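Local coordinates for putative amidohydrolase (Unidentified, PDB 3FEQ), which probably hydrolyses dipeptides that end in proline, as a zinc-bound prolidase of the amidohydrolase superfamily, at residues G140-F145 and P200-A205; A186-I191 and N225-A230; D278-H283 and G326-F331. All blocks are in the same frame, centred on the assembly; numbering follows the deposited sequence.

Contact 1 (G140-F145 and P200-A205)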
loop_
_atom_site.group_PDB
_atom_site.type_symbol
_atom_site.label_atom_id
_atom_site.label_comp_id
_atom_site.label_asym_id
_atom_site.label_seq_id
_atom_site.Cartn_x
_atom_site.Cartn_y
_atom_site.Cartn_z
ATOM N N GLY C 140 -7.819 -3.568 22.294
ATOM C CA GLY C 140 -8.733 -3.252 23.379
ATOM C C GLY C 140 -8.201 -3.730 24.707
ATOM O O GLY C 140 -8.919 -3.740 25.708
ATOM N N GLY C 141 -6.929 -4.120 24.705
ATOM C CA GLY C 141 -6.310 -4.779 25.843
ATOM C C GLY C 141 -5.764 -3.764 26.812
ATOM O O GLY C 141 -5.968 -2.566 26.641
ATOM N N HIS C 142 -5.056 -4.239 27.830
ATOM C CA HIS C 142 -4.624 -3.362 28.909
ATOM C C HIS C 142 -3.611 -2.379 28.337
ATOM O O HIS C 142 -3.420 -1.287 28.868
ATOM C CB HIS C 142 -4.081 -4.172 30.110
ATOM C CG HIS C 142 -3.677 -3.337 31.294
ATOM N ND1 HIS C 142 -4.527 -2.439 31.908
ATOM C CD2 HIS C 142 -2.513 -3.282 31.988
ATOM C CE1 HIS C 142 -3.895 -1.850 32.910
ATOM N NE2 HIS C 142 -2.672 -2.345 32.981
ATOM N N GLY C 143 -3.018 -2.743 27.206
ATOM C CA GLY C 143 -2.071 -1.866 26.530
ATOM C C GLY C 143 -2.706 -0.884 25.561
ATOM O O GLY C 143 -2.061 0.061 25.119
ATOM N N ASP C 144 -3.974 -1.100 25.233
ATOM C CA ASP C 144 -4.637 -0.331 24.186
ATOM C C ASP C 144 -5.342 0.859 24.812
ATOM O O ASP C 144 -6.331 0.688 25.526
ATOM C CB ASP C 144 -5.645 -1.223 23.462
ATOM C CG ASP C 144 -6.086 -0.660 22.124
ATOM O OD1 ASP C 144 -5.798 0.527 21.827
ATOM O OD2 ASP C 144 -6.742 -1.419 21.372
ATOM N N PHE C 145 -4.830 2.061 24.551
ATOM C CA PHE C 145 -5.305 3.278 25.233
ATOM C C PHE C 145 -6.254 4.090 24.376
ATOM O O PHE C 145 -6.498 5.257 24.656
ATOM C CB PHE C 145 -4.137 4.164 25.698
ATOM C CG PHE C 145 -3.257 3.511 26.722
ATOM C CD1 PHE C 145 -3.755 3.190 27.979
ATOM C CD2 PHE C 145 -1.948 3.163 26.410
ATOM C CE1 PHE C 145 -2.959 2.546 28.914
ATOM C CE2 PHE C 145 -1.137 2.522 27.344
ATOM C CZ PHE C 145 -1.643 2.210 28.596
ATOM N N PRO C 200 -8.481 2.275 29.387
ATOM C CA PRO C 200 -9.886 2.731 29.288
ATOM C C PRO C 200 -10.995 1.652 29.217
ATOM O O PRO C 200 -12.009 1.777 29.912
ATOM C CB PRO C 200 -9.891 3.612 28.027
ATOM C CG PRO C 200 -8.707 3.174 27.236
ATOM C CD PRO C 200 -7.678 2.690 28.220
ATOM N N THR C 201 -10.809 0.614 28.397
ATOM C CA THR C 201 -11.940 -0.207 27.927
ATOM C C THR C 201 -12.125 -1.575 28.598
ATOM O O THR C 201 -13.208 -2.155 28.523
ATOM C CB THR C 201 -11.941 -0.386 26.384
ATOM O OG1 THR C 201 -10.707 -0.975 25.956
ATOM C CG2 THR C 201 -12.122 0.949 25.692
ATOM N N ASP C 202 -11.081 -2.083 29.247
ATOM C CA ASP C 202 -11.098 -3.450 29.777
ATOM C C ASP C 202 -11.372 -3.511 31.274
ATOM O O ASP C 202 -10.558 -3.044 32.074
ATOM C CB ASP C 202 -9.790 -4.184 29.454
ATOM C CG ASP C 202 -8.563 -3.289 29.594
ATOM O OD1 ASP C 202 -7.738 -3.534 30.505
ATOM O OD2 ASP C 202 -8.423 -2.338 28.788
ATOM N N PRO C 203 -12.529 -4.085 31.658
ATOM C CA PRO C 203 -12.769 -4.450 33.049
ATOM C C PRO C 203 -11.793 -5.518 33.533
ATOM O O PRO C 203 -11.428 -6.429 32.780
ATOM C CB PRO C 203 -14.198 -4.998 33.028
ATOM C CG PRO C 203 -14.456 -5.353 31.627
ATOM C CD PRO C 203 -13.689 -4.388 30.806
ATOM N N ILE C 204 -11.382 -5.391 34.790
ATOM C CA ILE C 204 -10.323 -6.217 35.369
ATOM C C ILE C 204 -10.653 -7.725 35.422
ATOM O O ILE C 204 -9.757 -8.570 35.348
ATOM C CB ILE C 204 -9.887 -5.659 36.756
ATOM C CG1 ILE C 204 -9.615 -6.791 37.741
ATOM C CG2 ILE C 204 -10.945 -4.706 37.310
ATOM C CD1 ILE C 204 -9.468 -6.340 39.146
ATOM N N ALA C 205 -11.941 -8.056 35.462
ATOM C CA ALA C 205 -12.381 -9.446 35.587
ATOM C C ALA C 205 -12.024 -10.361 34.416
ATOM O O ALA C 205 -11.912 -11.577 34.595
ATOM C CB ALA C 205 -13.886 -9.516 35.875
#
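Pro200, Thr201 and Asp202 lie against 140-145, whose middle is a type I beta turn from Gly141 to Asp144, joining two loops that follow strands 135-137 and 189-192 of the amidohydrolase barrel. The Pro200 ring comes in at the end of the turn. Its CD sits 3.6 Å from Asp144 O and 4.0 Å from CD1 of the Phe145 ring, the two side chains crossing at about a right angle. Thr201 follows with a polar touch: OG1 gives a weak hydrogen bond to Gly140 O at 3.3 Å, while its side chain also packs on Gln183 of a neighbouring subunit. The amide of the acceptor glycine is held from the far end of the turn, Gly140 N giving a hydrogen bond of 2.6 Å to the anti lone pair of Asp144 OD2.

Asp202 closes the contact. Its chi1 (40°) puts CG between the backbone N and the carbonyl carbon; the carboxylate lies beside the carbonyls of Gly140 and Gly141, OD2 near both oxygens without bonding to either. OD1 is hydrogen-bonded to Gly196 N and to Ser199 OG, and the same serine oxygen bonds to His142 ND1, linking the carboxylate to an imidazole that stacks on the zinc ligand His231. The His142 side chain comes within about 4 Å of a zinc ion. Ring and carboxylate planes stand 83° apart, and Asp202 OD1 lies at the imidazole edge, 3.7 Å from His142 ND1.

Contact 2 (A186-I191 and N225-A230); sequences ATQIKI and NTYVMA
Ile189 and Met229 lock two neighbouring parallel strands of the barrel together: Ile189 N bonds to Tyr227 O at 3.1 Å, Met229 N returns to Ile189 O at 2.8 Å, and Ile191 N reaches Met229 O. Ahead of the paired strands, Gln188 and Tyr227 run side by side, pointing the same way. Gln188 CB rests over one face of the phenol ring, a CH-pi contact 3.8 Å from the centroid. Met229 then leans back across the pair, with CG 3.8 Å from Lys190 CB and SD 3.8 Å from Gln188 CG.

The next shell fixes the polar ends. Gln188 NE2 is hydrogen-bonded to Ser132 OG and Phe130 O, Tyr227 OH meets Arg106, and Arg247 makes a cation-pi contact with the ring. On the other sheet face, Ile189 packs on helix 171-184, while Ile191 and Val228 meet Ile217 of helix 211-223, the connecting helix of this beta-alpha-beta unit. Lys190 has CG anti to its backbone N (chi1 159°); its chain, bent at chi2 and chi4, passes the Met229 methyl and comes within about 3 Å of a zinc ion. Its place on the strand recalls the carboxylated lysine that bridges two metals in many amidohydrolases. Ile189, Ile191 and Val228 thus face the helices, whereas Lys190 shares the other face with Met229 and turns to the metal centre, its place held by the hydrogen-bonded backbone.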
loop_
_atom_site.group_PDB
_atom_site.type_symbol
_atom_site.label_atom_id
_atom_site.label_comp_id
_atom_site.label_asym_id
_atom_site.label_seq_id
_atom_site.Cartn_x
_atom_site.Cartn_y
_atom_site.Cartn_z
ATOM N N ALA C 186 15.387 -6.562 24.041
ATOM C CA ALA C 186 14.674 -6.926 25.277
ATOM C C ALA C 186 15.378 -8.045 26.031
ATOM O O ALA C 186 15.950 -8.930 25.424
ATOM C CB ALA C 186 13.240 -7.349 24.953
ATOM N N THR C 187 15.348 -7.993 27.354
ATOM C CA THR C 187 15.895 -9.075 28.179
ATOM C C THR C 187 14.815 -10.097 28.554
ATOM O O THR C 187 15.105 -11.275 28.745
ATOM C CB THR C 187 16.544 -8.552 29.478
ATOM O OG1 THR C 187 15.682 -7.574 30.082
ATOM C CG2 THR C 187 17.908 -7.929 29.198
ATOM N N GLN C 188 13.578 -9.626 28.705
ATOM C CA GLN C 188 12.423 -10.515 28.822
ATOM C C GLN C 188 11.222 -9.941 28.068
ATOM O O GLN C 188 11.284 -8.820 27.542
ATOM C CB GLN C 188 12.081 -10.814 30.294
ATOM C CG GLN C 188 11.566 -9.636 31.068
ATOM C CD GLN C 188 12.641 -8.597 31.344
ATOM O OE1 GLN C 188 13.778 -8.942 31.651
ATOM N NE2 GLN C 188 12.280 -7.315 31.238
ATOM N N ILE C 189 10.138 -10.707 28.006
ATOM C CA ILE C 189 8.961 -10.268 27.277
ATOM C C ILE C 189 7.814 -10.042 28.227
ATOM O O ILE C 189 7.552 -10.901 29.056
ATOM C CB ILE C 189 8.537 -11.300 26.241
ATOM C CG1 ILE C 189 9.651 -11.525 25.201
ATOM C CG2 ILE C 189 7.236 -10.872 25.590
ATOM C CD1 ILE C 189 9.998 -10.275 24.375
ATOM N N LYS C 190 7.166 -8.874 28.128
ATOM C CA LYS C 190 6.003 -8.522 28.948
ATOM C C LYS C 190 4.756 -8.583 28.090
ATOM O O LYS C 190 4.762 -8.115 26.953
ATOM C CB LYS C 190 6.159 -7.112 29.541
ATOM C CG LYS C 190 4.838 -6.410 29.995
ATOM C CD LYS C 190 4.667 -6.334 31.526
ATOM C CE LYS C 190 3.225 -5.987 31.943
ATOM N NZ LYS C 190 3.096 -4.693 32.705
ATOM N N ILE C 191 3.697 -9.194 28.620
ATOM C CA ILE C 191 2.390 -9.232 27.962
ATOM C C ILE C 191 1.290 -8.872 28.969
ATOM O O ILE C 191 1.470 -9.000 30.182
ATOM C CB ILE C 191 2.090 -10.629 27.337
ATOM C CG1 ILE C 191 1.704 -11.657 28.408
ATOM C CG2 ILE C 191 3.284 -11.148 26.543
ATOM C CD1 ILE C 191 1.178 -12.966 27.824
ATOM N N ASN C 225 16.277 -17.864 25.006
ATOM C CA ASN C 225 16.743 -18.073 26.376
ATOM C C ASN C 225 16.362 -16.965 27.332
ATOM O O ASN C 225 17.187 -16.474 28.096
ATOM C CB ASN C 225 18.240 -18.380 26.442
ATOM C CG ASN C 225 18.616 -19.608 25.622
ATOM O OD1 ASN C 225 18.039 -20.691 25.792
ATOM N ND2 ASN C 225 19.579 -19.443 24.716
ATOM N N THR C 226 15.090 -16.593 27.294
ATOM C CA THR C 226 14.516 -15.803 28.360
ATOM C C THR C 226 13.108 -16.340 28.736
ATOM O O THR C 226 12.799 -17.503 28.471
ATOM C CB THR C 226 14.519 -14.295 27.982
ATOM O OG1 THR C 226 14.248 -13.490 29.143
ATOM C CG2 THR C 226 13.501 -13.996 26.881
ATOM N N TYR C 227 12.280 -15.496 29.350
ATOM C CA TYR C 227 10.961 -15.859 29.834
ATOM C C TYR C 227 9.938 -14.738 29.553
ATOM O O TYR C 227 10.292 -13.629 29.167
ATOM C CB TYR C 227 11.031 -16.097 31.350
ATOM C CG TYR C 227 11.466 -14.862 32.112
ATOM C CD1 TYR C 227 10.537 -13.989 32.649
ATOM C CD2 TYR C 227 12.804 -14.528 32.223
ATOM C CE1 TYR C 227 10.928 -12.831 33.315
ATOM C CE2 TYR C 227 13.195 -13.371 32.885
ATOM C CZ TYR C 227 12.247 -12.523 33.417
ATOM O OH TYR C 227 12.639 -11.369 34.062
ATOM N N VAL C 228 8.675 -15.030 29.816
ATOM C CA VAL C 228 7.594 -14.072 29.696
ATOM C C VAL C 228 7.112 -13.669 31.089
ATOM O O VAL C 228 6.861 -14.522 31.937
ATOM C CB VAL C 228 6.404 -14.716 28.969
ATOM C CG1 VAL C 228 5.142 -13.903 29.159
ATOM C CG2 VAL C 228 6.712 -14.888 27.529
ATOM N N MET C 229 7.000 -12.367 31.326
ATOM C CA MET C 229 6.276 -11.852 32.485
ATOM C C MET C 229 4.887 -11.434 32.031
ATOM O O MET C 229 4.711 -11.027 30.889
ATOM C CB MET C 229 7.019 -10.672 33.132
ATOM C CG MET C 229 7.438 -9.541 32.189
ATOM S SD MET C 229 8.551 -8.379 33.000
ATOM C CE MET C 229 7.346 -7.566 34.019
ATOM N N ALA C 230 3.901 -11.532 32.913
ATOM C CA ALA C 230 2.513 -11.446 32.482
ATOM C C ALA C 230 1.616 -10.764 33.498
ATOM O O ALA C 230 1.588 -11.119 34.670
ATOM C CB ALA C 230 1.979 -12.826 32.145
#

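Contact 3 (D278-H283 and G326-F331)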
loop_
_atom_site.group_PDB
_atom_site.type_symbol
_atom_site.label_atom_id
_atom_site.label_comp_id
_atom_site.label_asym_id
_atom_site.label_seq_id
_atom_site.Cartn_x
_atom_site.Cartn_y
_atom_site.Cartn_z
ATOM N N ASP C 278 -2.148 2.157 46.725
ATOM C CA ASP C 278 -2.249 3.136 47.797
ATOM C C ASP C 278 -2.085 4.543 47.237
ATOM O O ASP C 278 -2.844 5.454 47.574
ATOM C CB ASP C 278 -1.200 2.863 48.875
ATOM C CG ASP C 278 -1.487 1.591 49.659
ATOM O OD1 ASP C 278 -0.760 1.310 50.640
ATOM O OD2 ASP C 278 -2.445 0.870 49.300
ATOM N N ALA C 279 -1.111 4.694 46.346
ATOM C CA ALA C 279 -0.820 5.971 45.723
ATOM C C ALA C 279 -1.964 6.410 44.822
ATOM O O ALA C 279 -2.343 7.575 44.821
ATOM C CB ALA C 279 0.471 5.885 44.939
ATOM N N LEU C 280 -2.520 5.473 44.063
ATOM C CA LEU C 280 -3.639 5.787 43.185
ATOM C C LEU C 280 -4.935 5.974 43.979
ATOM O O LEU C 280 -5.886 6.595 43.490
ATOM C CB LEU C 280 -3.798 4.736 42.074
ATOM C CG LEU C 280 -2.735 4.698 40.961
ATOM C CD1 LEU C 280 -2.825 3.423 40.128
ATOM C CD2 LEU C 280 -2.803 5.919 40.061
ATOM N N ALA C 281 -4.957 5.475 45.216
ATOM C CA ALA C 281 -6.068 5.758 46.128
ATOM C C ALA C 281 -6.087 7.224 46.544
ATOM O O ALA C 281 -7.095 7.904 46.372
ATOM C CB ALA C 281 -6.028 4.855 47.350
ATOM N N LYS C 282 -4.966 7.716 47.063
ATOM C CA LYS C 282 -4.877 9.108 47.502
ATOM C C LYS C 282 -4.903 10.112 46.345
ATOM O O LYS C 282 -5.736 11.020 46.318
ATOM C CB LYS C 282 -3.634 9.328 48.366
ATOM C CG LYS C 282 -3.897 9.292 49.864
ATOM C CD LYS C 282 -4.034 7.860 50.388
ATOM C CE LYS C 282 -2.674 7.198 50.599
ATOM N NZ LYS C 282 -1.946 7.761 51.774
ATOM N N HIS C 283 -3.994 9.940 45.392
ATOM C CA HIS C 283 -3.765 10.952 44.366
ATOM C C HIS C 283 -4.125 10.448 42.959
ATOM O O HIS C 283 -3.397 10.701 41.991
ATOM C CB HIS C 283 -2.308 11.439 44.409
ATOM C CG HIS C 283 -1.693 11.426 45.778
ATOM N ND1 HIS C 283 -1.979 12.378 46.734
ATOM C CD2 HIS C 283 -0.776 10.599 46.333
ATOM C CE1 HIS C 283 -1.286 12.119 47.830
ATOM N NE2 HIS C 283 -0.545 11.049 47.611
ATOM N N GLY C 326 4.228 8.565 37.100
ATOM C CA GLY C 326 4.294 10.008 37.256
ATOM C C GLY C 326 4.970 10.439 38.540
ATOM O O GLY C 326 5.971 9.860 38.954
ATOM N N GLU C 327 4.420 11.457 39.181
ATOM C CA GLU C 327 5.056 12.032 40.353
ATOM C C GLU C 327 4.919 11.120 41.565
ATOM O O GLU C 327 5.698 11.216 42.512
ATOM C CB GLU C 327 4.497 13.416 40.648
ATOM C CG GLU C 327 3.062 13.590 40.222
ATOM C CD GLU C 327 2.912 13.969 38.756
ATOM O OE1 GLU C 327 2.398 13.137 37.978
ATOM O OE2 GLU C 327 3.308 15.093 38.381
ATOM N N MET C 328 3.980 10.181 41.492
ATOM C CA MET C 328 3.878 9.116 42.481
ATOM C C MET C 328 5.098 8.189 42.486
ATOM O O MET C 328 5.130 7.187 43.208
ATOM C CB MET C 328 2.598 8.313 42.254
ATOM C CG MET C 328 1.327 9.089 42.552
ATOM S SD MET C 328 -0.122 8.163 42.029
ATOM C CE MET C 328 -0.197 8.588 40.294
ATOM N N HIS C 329 6.118 8.544 41.712
ATOM C CA HIS C 329 7.325 7.742 41.665
ATOM C C HIS C 329 8.089 7.778 42.963
ATOM O O HIS C 329 8.838 6.852 43.277
ATOM C CB HIS C 329 8.224 8.136 40.500
ATOM C CG HIS C 329 8.225 7.131 39.402
ATOM N ND1 HIS C 329 7.738 7.404 38.143
ATOM C CD2 HIS C 329 8.541 5.815 39.406
ATOM C CE1 HIS C 329 7.807 6.314 37.401
ATOM N NE2 HIS C 329 8.286 5.333 38.146
ATOM N N ALA C 330 7.835 8.822 43.740
ATOM C CA ALA C 330 8.549 9.067 44.979
ATOM C C ALA C 330 8.267 8.016 46.044
ATOM O O ALA C 330 9.095 7.784 46.919
ATOM C CB ALA C 330 8.215 10.448 45.498
ATOM N N PHE C 331 7.126 7.344 45.947
ATOM C CA PHE C 331 6.681 6.443 47.010
ATOM C C PHE C 331 7.289 5.047 46.914
ATOM O O PHE C 331 6.882 4.147 47.641
ATOM C CB PHE C 331 5.154 6.350 47.035
ATOM C CG PHE C 331 4.470 7.659 47.309
ATOM C CD1 PHE C 331 3.616 8.214 46.375
ATOM C CD2 PHE C 331 4.697 8.344 48.495
ATOM C CE1 PHE C 331 2.998 9.430 46.613
ATOM C CE2 PHE C 331 4.098 9.566 48.733
ATOM C CZ PHE C 331 3.240 10.105 47.794
#
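Met328 is the bump; the C-terminal part of helix 274-282 and His283 just after it supply the hollow, formed by Ala279, Leu280 and the backbone of His283. The thioether enters past the small methyl of Ala279: Met328 SD lies 3.7 Å from Ala279 CB and 3.6 Å from Ala279 O. The chain bends about the CG-SD bond (chi3 -84°), placing CE 3.7 Å from Leu280 CD2 and near His283 O. Leu280 and Met328 cross at about a right angle, the leucine branch meeting the methionine methyl. Ala279 faces the incoming chain directly, and its short side chain lets Met328 CG approach as well.

A second, shallower bump comes one turn later on the same segment. Phe331 reaches back to the helix with its CD1 4.2 Å from Ala279 CB, so the one alanine methyl touches both side chains. Farther round its rim, Phe331 CZ comes 3.9 Å from His283 NE2. The two ring planes are nearly parallel, 8° apart, with centroids separated by 5.8 Å, but the rings meet rim to rim and neither lies over the other. One face of the imidazole is occupied by its own neighbour, Lys282 CB sitting over the ring centre.

Around Met328, Phe287 and Ala73 pack as well, and Leu324 touches Ala279. Van der Waals packing alone joins the segments; within 278-283, His283 N bonds to Ala279 O. Gly326 is tied by a backbone bond to Ala70, a few residues along the chain from the zinc ligands His65 and His67. The packing thus joins helix 274-282 to the loop after the zinc ligand Asp323 in an amidohydrolase-type TIM barrel, with the Leu280 side chain about 10 Å from a zinc ion.

Contact 2 is the buried, sheet-forming one: regular backbone bonds hold neighbouring parallel strands. Contact 3, also largely buried but with exposed Phe331 at its margin, is apolar packing of helix against loop, on the other side of the chain's centre with about 26 Å between the contact centres. Contact 1 is only partly buried, lies farther out and pairs two loops through Pro200 packing and one weak hydrogen bond, beside a carboxylate bonded outside the segments. Contacts 1 and 2 interleave along the sequence, since 186-191 falls between 140-145 and 200-205, and 225-230 after both. Contacts 1 and 2 approach the zinc ions closely, whereas contact 3 stands farther back.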